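Segregation protein (Thermus thermophilus, PDB 1WCV) is a ParA-family ATPase of chromosome segregation that hydrolyses ATP and, with ATP bound, binds double-stranded DNA cooperatively. Local coordinates at the interface of chains A and B. Numbering follows the deposited sequence. Chains: chain A/B, Segregation protein.

Contact 1: the interface of chains A and B. Residues chain A 181-184, 187; chain B 227-228, 233.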
ATOM      1  N   GLY A 181     -14.843   2.370   3.254  1.00 12.58           N
ATOM      2  CA  GLY A 181     -15.005   1.432   2.158  1.00 11.86           C
ATOM      3  C   GLY A 181     -16.429   1.209   1.688  1.00 12.37           C
ATOM      4  O   GLY A 181     -16.653   0.479   0.725  1.00 12.89           O
ATOM      5  N   ARG A 182     -17.396   1.821   2.357  1.00 15.35           N
ATOM      6  CA  ARG A 182     -18.784   1.646   1.941  1.00 14.65           C
ATOM      7  C   ARG A 182     -19.089   2.487   0.711  1.00 16.72           C
ATOM      8  O   ARG A 182     -20.075   2.245   0.009  1.00 18.27           O
ATOM      9  CB  ARG A 182     -19.745   2.076   3.050  1.00 19.26           C
ATOM     10  CG  ARG A 182     -19.634   1.328   4.360  1.00 20.33           C
ATOM     11  CD  ARG A 182     -20.599   1.959   5.352  1.00 26.76           C
ATOM     12  NE  ARG A 182     -20.291   3.373   5.538  1.00 30.63           N
ATOM     13  CZ  ARG A 182     -21.116   4.269   6.074  1.00 30.73           C
ATOM     14  NH1 ARG A 182     -22.328   3.910   6.481  1.00 28.06           N
ATOM     15  NH2 ARG A 182     -20.719   5.525   6.216  1.00 32.75           N
ATOM     16  N   THR A 183     -18.236   3.467   0.448  1.00 15.28           N
ATOM     17  CA  THR A 183     -18.452   4.399  -0.653  1.00 16.25           C
ATOM     18  C   THR A 183     -17.331   4.465  -1.673  1.00 18.64           C
ATOM     19  O   THR A 183     -16.219   3.999  -1.429  1.00 18.88           O
ATOM     20  CB  THR A 183     -18.622   5.825  -0.120  1.00 21.18           C
ATOM     21  OG1 THR A 183     -17.332   6.344   0.245  1.00 21.56           O
ATOM     22  CG2 THR A 183     -19.511   5.833   1.107  1.00 24.10           C
ATOM     23  N   LEU A 184     -17.638   5.071  -2.814  1.00 14.28           N
ATOM     24  CA  LEU A 184     -16.664   5.262  -3.870  1.00 15.48           C
ATOM     25  C   LEU A 184     -16.097   6.672  -3.701  1.00 16.02           C
ATOM     26  O   LEU A 184     -15.136   7.054  -4.374  1.00 17.59           O
ATOM     27  CB  LEU A 184     -17.325   5.109  -5.240  1.00 15.58           C
ATOM     28  CG  LEU A 184     -17.825   3.690  -5.540  1.00 20.74           C
ATOM     29  CD1 LEU A 184     -18.367   3.611  -6.963  1.00 20.55           C
ATOM     30  CD2 LEU A 184     -16.676   2.711  -5.366  1.00 21.18           C
ATOM     31  N   GLN A 187     -12.621   6.614  -2.519  1.00 18.07           N
ATOM     32  CA  GLN A 187     -11.705   6.394  -3.638  1.00 19.14           C
ATOM     33  C   GLN A 187     -11.331   7.706  -4.315  1.00 17.67           C
ATOM     34  O   GLN A 187     -10.167   7.941  -4.625  1.00 19.36           O
ATOM     35  CB  GLN A 187     -12.346   5.475  -4.693  1.00 19.52           C
ATOM     36  CG  GLN A 187     -12.133   3.994  -4.466  1.00 23.32           C
ATOM     37  CD  GLN A 187     -12.870   3.131  -5.477  1.00 24.42           C
ATOM     38  OE1 GLN A 187     -13.104   3.543  -6.616  1.00 26.17           O
ATOM     39  NE2 GLN A 187     -13.222   1.918  -5.067  1.00 21.35           N
TER
ATOM     40  N   PRO B 227     -18.242  -3.094  -6.592  1.00 16.04           N
ATOM     41  CA  PRO B 227     -17.373  -1.911  -6.588  1.00 15.24           C
ATOM     42  C   PRO B 227     -16.922  -1.346  -5.242  1.00 14.67           C
ATOM     43  O   PRO B 227     -15.949  -0.588  -5.186  1.00 14.52           O
ATOM     44  CB  PRO B 227     -18.165  -0.901  -7.419  1.00 16.48           C
ATOM     45  CG  PRO B 227     -19.577  -1.279  -7.144  1.00 18.20           C
ATOM     46  CD  PRO B 227     -19.529  -2.785  -7.246  1.00 18.74           C
ATOM     47  N   THR B 228     -17.607  -1.693  -4.161  1.00 13.89           N
ATOM     48  CA  THR B 228     -17.181  -1.189  -2.862  1.00 11.84           C
ATOM     49  C   THR B 228     -16.659  -2.290  -1.948  1.00 13.08           C
ATOM     50  O   THR B 228     -16.465  -2.064  -0.761  1.00 14.84           O
ATOM     51  CB  THR B 228     -18.293  -0.395  -2.133  1.00 14.24           C
ATOM     52  OG1 THR B 228     -19.431  -1.237  -1.918  1.00 16.12           O
ATOM     53  CG2 THR B 228     -18.695   0.834  -2.951  1.00 16.65           C
ATOM     54  N   HIS B 233     -11.487  -1.922  -3.828  1.00 12.91           N
ATOM     55  CA  HIS B 233     -10.691  -0.786  -3.359  1.00 12.45           C
ATOM     56  C   HIS B 233      -9.197  -1.071  -3.540  1.00 12.37           C
ATOM     57  O   HIS B 233      -8.425  -0.185  -3.901  1.00 10.58           O
ATOM     58  CB  HIS B 233     -10.985  -0.488  -1.883  1.00  9.65           C
ATOM     59  CG  HIS B 233     -12.367   0.032  -1.626  1.00 11.22           C
ATOM     60  ND1 HIS B 233     -12.786   1.279  -2.046  1.00 14.56           N
ATOM     61  CD2 HIS B 233     -13.432  -0.535  -1.009  1.00 13.02           C
ATOM     62  CE1 HIS B 233     -14.049   1.455  -1.699  1.00 14.16           C
ATOM     63  NE2 HIS B 233     -14.464   0.370  -1.069  1.00 12.56           N
TER
HETATM   64  O   HOH W   1     -14.614   0.308  -7.296  1.00 21.85           O
HETATM   65  O   HOH W   2     -17.602  -2.176   1.626  1.00 36.13           O
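B:His233 reaches across the two-fold interface with its imidazole and gives the N-H of NE2 to the backbone carbonyl O of A:Gly181, 2.8 Å away. The approach is bent, 112° at the oxygen, and comes from outside the carbonyl plane. Glycine probably suits this place, since a side chain on A:Gly181 CA, 3.4 Å from B:His233 NE2, would be likely to crowd the ring. At the neighbouring corner, B:His233 CE1 has A:Thr183 O at its edge, in the ring plane, 3.4 Å away. A:Gln187 NE2 approaches B:His233 ND1 (3.1 Å) from beyond the rim, well out of the ring plane, with amide and ring 81° apart; so steep an approach makes at most a poorly directed hydrogen bond. That amide nitrogen has a better-directed partner in a water, which passes the link on to the carbonyl of B:Pro227. CG of B:His233, anti to the carbonyl carbon (chi1 -68°), lies beside the backbone N, which swings the ring towards B:Thr228 and the A:Gly181 carbonyl. An asparagine in its place would probably fall short of A:Gly181, leaving that carbonyl without its cross-chain donor.

Beside the histidine, B:Thr228 O faces A:Gly181 O at 3.0 Å, two acceptors that would repel each other; a second water touching both oxygens, and a weak bond from B:His233 NE2 to B:Thr228 O, probably ease this. The methyl CG2 of B:Thr228 packs on A:Leu184 CD2 at 3.7 Å. A:Leu184 CD2 also rests against the carbonyl of B:Pro227. Chain A contributes the loop between strand 170-177 and helix 185-197 plus that helix's first turn; chain B contributes the loop after helix 222-225 and the first turn of helix 230-246.

Contact 2: the interface of chains A and B. Residues chain A 179, 190, 194, 203, 205; chain B 233, 237, 240.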
ATOM      1  N   TYR A 179     -10.670   5.443   5.972  1.00 13.15           N
ATOM      2  CA  TYR A 179     -11.136   5.272   4.603  1.00 13.53           C
ATOM      3  C   TYR A 179     -12.468   4.512   4.662  1.00 14.14           C
ATOM      4  O   TYR A 179     -12.498   3.343   5.048  1.00 15.27           O
ATOM      5  CB  TYR A 179     -10.087   4.461   3.830  1.00 11.70           C
ATOM      6  CG  TYR A 179     -10.400   4.193   2.373  1.00 11.79           C
ATOM      7  CD1 TYR A 179      -9.942   5.043   1.365  1.00 10.83           C
ATOM      8  CD2 TYR A 179     -11.120   3.057   2.000  1.00 12.28           C
ATOM      9  CE1 TYR A 179     -10.194   4.755   0.005  1.00 12.11           C
ATOM     10  CE2 TYR A 179     -11.373   2.765   0.665  1.00 11.19           C
ATOM     11  CZ  TYR A 179     -10.907   3.613  -0.329  1.00 13.23           C
ATOM     12  OH  TYR A 179     -11.143   3.293  -1.649  1.00 15.84           O
ATOM     13  N   GLU A 190      -8.973   9.938  -2.125  1.00 16.78           N
ATOM     14  CA  GLU A 190      -7.614   9.399  -2.083  1.00 16.36           C
ATOM     15  C   GLU A 190      -6.895   9.715  -3.386  1.00 15.35           C
ATOM     16  O   GLU A 190      -5.745  10.166  -3.388  1.00 16.36           O
ATOM     17  CB  GLU A 190      -7.624   7.880  -1.884  1.00 15.66           C
ATOM     18  CG  GLU A 190      -6.218   7.290  -1.755  1.00 17.45           C
ATOM     19  CD  GLU A 190      -6.221   5.779  -1.629  1.00 16.48           C
ATOM     20  OE1 GLU A 190      -7.198   5.233  -1.076  1.00 20.78           O
ATOM     21  OE2 GLU A 190      -5.241   5.141  -2.064  1.00 14.58           O
ATOM     22  N   ARG A 194      -3.413  11.805  -3.875  1.00 15.37           N
ATOM     23  CA  ARG A 194      -2.232  11.295  -4.561  1.00 14.91           C
ATOM     24  C   ARG A 194      -1.891  12.142  -5.780  1.00 16.11           C
ATOM     25  O   ARG A 194      -0.724  12.352  -6.081  1.00 15.87           O
ATOM     26  CB  ARG A 194      -2.434   9.835  -4.975  1.00 17.19           C
ATOM     27  CG  ARG A 194      -2.518   8.892  -3.788  1.00 16.01           C
ATOM     28  CD  ARG A 194      -2.529   7.447  -4.223  1.00 13.54           C
ATOM     29  NE  ARG A 194      -2.886   6.581  -3.107  1.00 14.69           N
ATOM     30  CZ  ARG A 194      -2.083   6.287  -2.089  1.00 15.62           C
ATOM     31  NH1 ARG A 194      -0.850   6.770  -2.035  1.00 11.91           N
ATOM     32  NH2 ARG A 194      -2.540   5.542  -1.097  1.00  9.93           N
ATOM     33  N   TRP A 203       1.264   4.427   0.598  1.00 10.41           N
ATOM     34  CA  TRP A 203       0.434   3.526  -0.184  1.00 12.32           C
ATOM     35  C   TRP A 203      -0.504   2.752   0.736  1.00 10.81           C
ATOM     36  O   TRP A 203      -1.608   2.395   0.346  1.00 13.80           O
ATOM     37  CB  TRP A 203       1.307   2.562  -0.989  1.00 13.55           C
ATOM     38  CG  TRP A 203       1.851   3.218  -2.206  1.00 14.45           C
ATOM     39  CD1 TRP A 203       3.145   3.592  -2.432  1.00 17.95           C
ATOM     40  CD2 TRP A 203       1.096   3.687  -3.329  1.00 13.15           C
ATOM     41  NE1 TRP A 203       3.239   4.270  -3.623  1.00 17.67           N
ATOM     42  CE2 TRP A 203       1.998   4.346  -4.192  1.00 14.54           C
ATOM     43  CE3 TRP A 203      -0.257   3.620  -3.686  1.00 14.41           C
ATOM     44  CZ2 TRP A 203       1.590   4.938  -5.392  1.00 14.47           C
ATOM     45  CZ3 TRP A 203      -0.662   4.207  -4.878  1.00 13.59           C
ATOM     46  CH2 TRP A 203       0.263   4.859  -5.714  1.00 12.93           C
ATOM     47  N   VAL A 205      -3.215   2.342   3.362  1.00  9.82           N
ATOM     48  CA  VAL A 205      -4.326   3.172   3.779  1.00 11.43           C
ATOM     49  C   VAL A 205      -5.023   2.441   4.911  1.00 13.67           C
ATOM     50  O   VAL A 205      -5.198   1.224   4.830  1.00 15.01           O
ATOM     51  CB  VAL A 205      -5.299   3.368   2.592  1.00 10.73           C
ATOM     52  CG1 VAL A 205      -6.613   4.007   3.057  1.00 12.55           C
ATOM     53  CG2 VAL A 205      -4.647   4.241   1.542  1.00 10.04           C
TER
ATOM     54  N   HIS B 233     -11.487  -1.922  -3.828  1.00 12.91           N
ATOM     55  CA  HIS B 233     -10.691  -0.786  -3.359  1.00 12.45           C
ATOM     56  C   HIS B 233      -9.197  -1.071  -3.540  1.00 12.37           C
ATOM     57  O   HIS B 233      -8.425  -0.185  -3.901  1.00 10.58           O
ATOM     58  CB  HIS B 233     -10.985  -0.488  -1.883  1.00  9.65           C
ATOM     59  CG  HIS B 233     -12.367   0.032  -1.626  1.00 11.22           C
ATOM     60  ND1 HIS B 233     -12.786   1.279  -2.046  1.00 14.56           N
ATOM     61  CD2 HIS B 233     -13.432  -0.535  -1.009  1.00 13.02           C
ATOM     62  CE1 HIS B 233     -14.049   1.455  -1.699  1.00 14.16           C
ATOM     63  NE2 HIS B 233     -14.464   0.370  -1.069  1.00 12.56           N
ATOM     64  N   ARG B 237      -6.486   0.936  -6.051  1.00 10.73           N
ATOM     65  CA  ARG B 237      -5.237   1.478  -5.537  1.00 12.50           C
ATOM     66  C   ARG B 237      -4.038   0.880  -6.280  1.00 11.81           C
ATOM     67  O   ARG B 237      -3.064   1.576  -6.563  1.00 11.42           O
ATOM     68  CB  ARG B 237      -5.156   1.210  -4.031  1.00 14.65           C
ATOM     69  CG  ARG B 237      -4.003   1.890  -3.308  1.00 17.37           C
ATOM     70  CD  ARG B 237      -4.203   1.800  -1.793  1.00 14.99           C
ATOM     71  NE  ARG B 237      -5.419   2.500  -1.372  1.00 16.68           N
ATOM     72  CZ  ARG B 237      -6.468   1.923  -0.787  1.00 17.19           C
ATOM     73  NH1 ARG B 237      -6.478   0.619  -0.536  1.00 20.46           N
ATOM     74  NH2 ARG B 237      -7.517   2.652  -0.458  1.00 16.40           N
ATOM     75  N   GLU B 240      -3.173   2.581  -9.423  1.00 13.01           N
ATOM     76  CA  GLU B 240      -2.443   3.818  -9.155  1.00 15.19           C
ATOM     77  C   GLU B 240      -0.971   3.512  -8.863  1.00 13.07           C
ATOM     78  O   GLU B 240      -0.077   4.221  -9.321  1.00 13.03           O
ATOM     79  CB  GLU B 240      -3.059   4.555  -7.956  1.00 17.61           C
ATOM     80  CG  GLU B 240      -4.448   5.121  -8.207  1.00 25.37           C
ATOM     81  CD  GLU B 240      -5.037   5.797  -6.979  1.00 33.88           C
ATOM     82  OE1 GLU B 240      -5.260   5.110  -5.961  1.00 39.36           O
ATOM     83  OE2 GLU B 240      -5.275   7.020  -7.026  1.00 40.36           O
TER
HETATM   84  O   HOH W   3      -9.122   2.569  -3.487  1.00 21.67           O
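B:Arg237 lays its guanidinium side-on against the carboxylate of A:Glu190, joining two copies of this ParA-family ATPase helix to helix. Its CG leaves CB anti to the backbone N (chi1 -172°), heading for chain A, and B:Arg237 CG passes A:Trp203 CE3 at 4.1 Å. CD comes next, lying against the carbonyl O of A:Trp203. A bend at chi3 (-62°) then turns the head along the carboxylate. B:Arg237 NE bonds A:Glu190 OE2 and B:Arg237 NH2 bonds A:Glu190 OE1, each at 2.7 Å and each nearly straight, to the syn lone pair of its oxygen. The two flat groups are almost coplanar, 6° apart, which fixes the rotation of both. NH2 does further work: B:Arg237 NH2 stands over the face of the A:Tyr179 ring, offset toward the rim and 3.7 Å from the ring centroid, a cation-pi contact with the guanidinium turned nearly upright. A:Val205 CB covers one face of the guanidinium, an apolar lid that leaves the polar rim to its partners, while the carbonyl O of B:His233 lies over the other.

Behind A:Glu190, A:Arg194 on the same helix sends NE and NH2 to OE2, which thereby takes three donors; the positive charges on both sides probably favour an ionised carboxylate. A:Arg194 is itself held flat under A:Trp203, whose CE3 stands over the centre of its guanidinium. From chain B, B:Glu240 OE1 forms a longer salt bridge to A:Arg194 NE at 4.0 Å, and its CB packs on the indole.

The hydroxyl OH of A:Tyr179 bonds B:His233 ND1 at 2.6 Å, and its ring edge, at CE2, presses on the imidazole face. A water links the same hydroxyl to B:His233 O.

The C-alpha centres of contact 1 and contact 2 lie about 11 Å apart, so both belong to one continuous strip of interface. B:His233 is common to them, its ring turned to different chain A partners on its two sides. Helices 185-197 of chain A and 230-246 of chain B run through both, and the two-fold axis repeats each patch with the chains exchanged. Soj is monomeric without nucleotide and partly dimeric with ATP; the structure alone does not show whether this pairing is the ATP-dependent dimer.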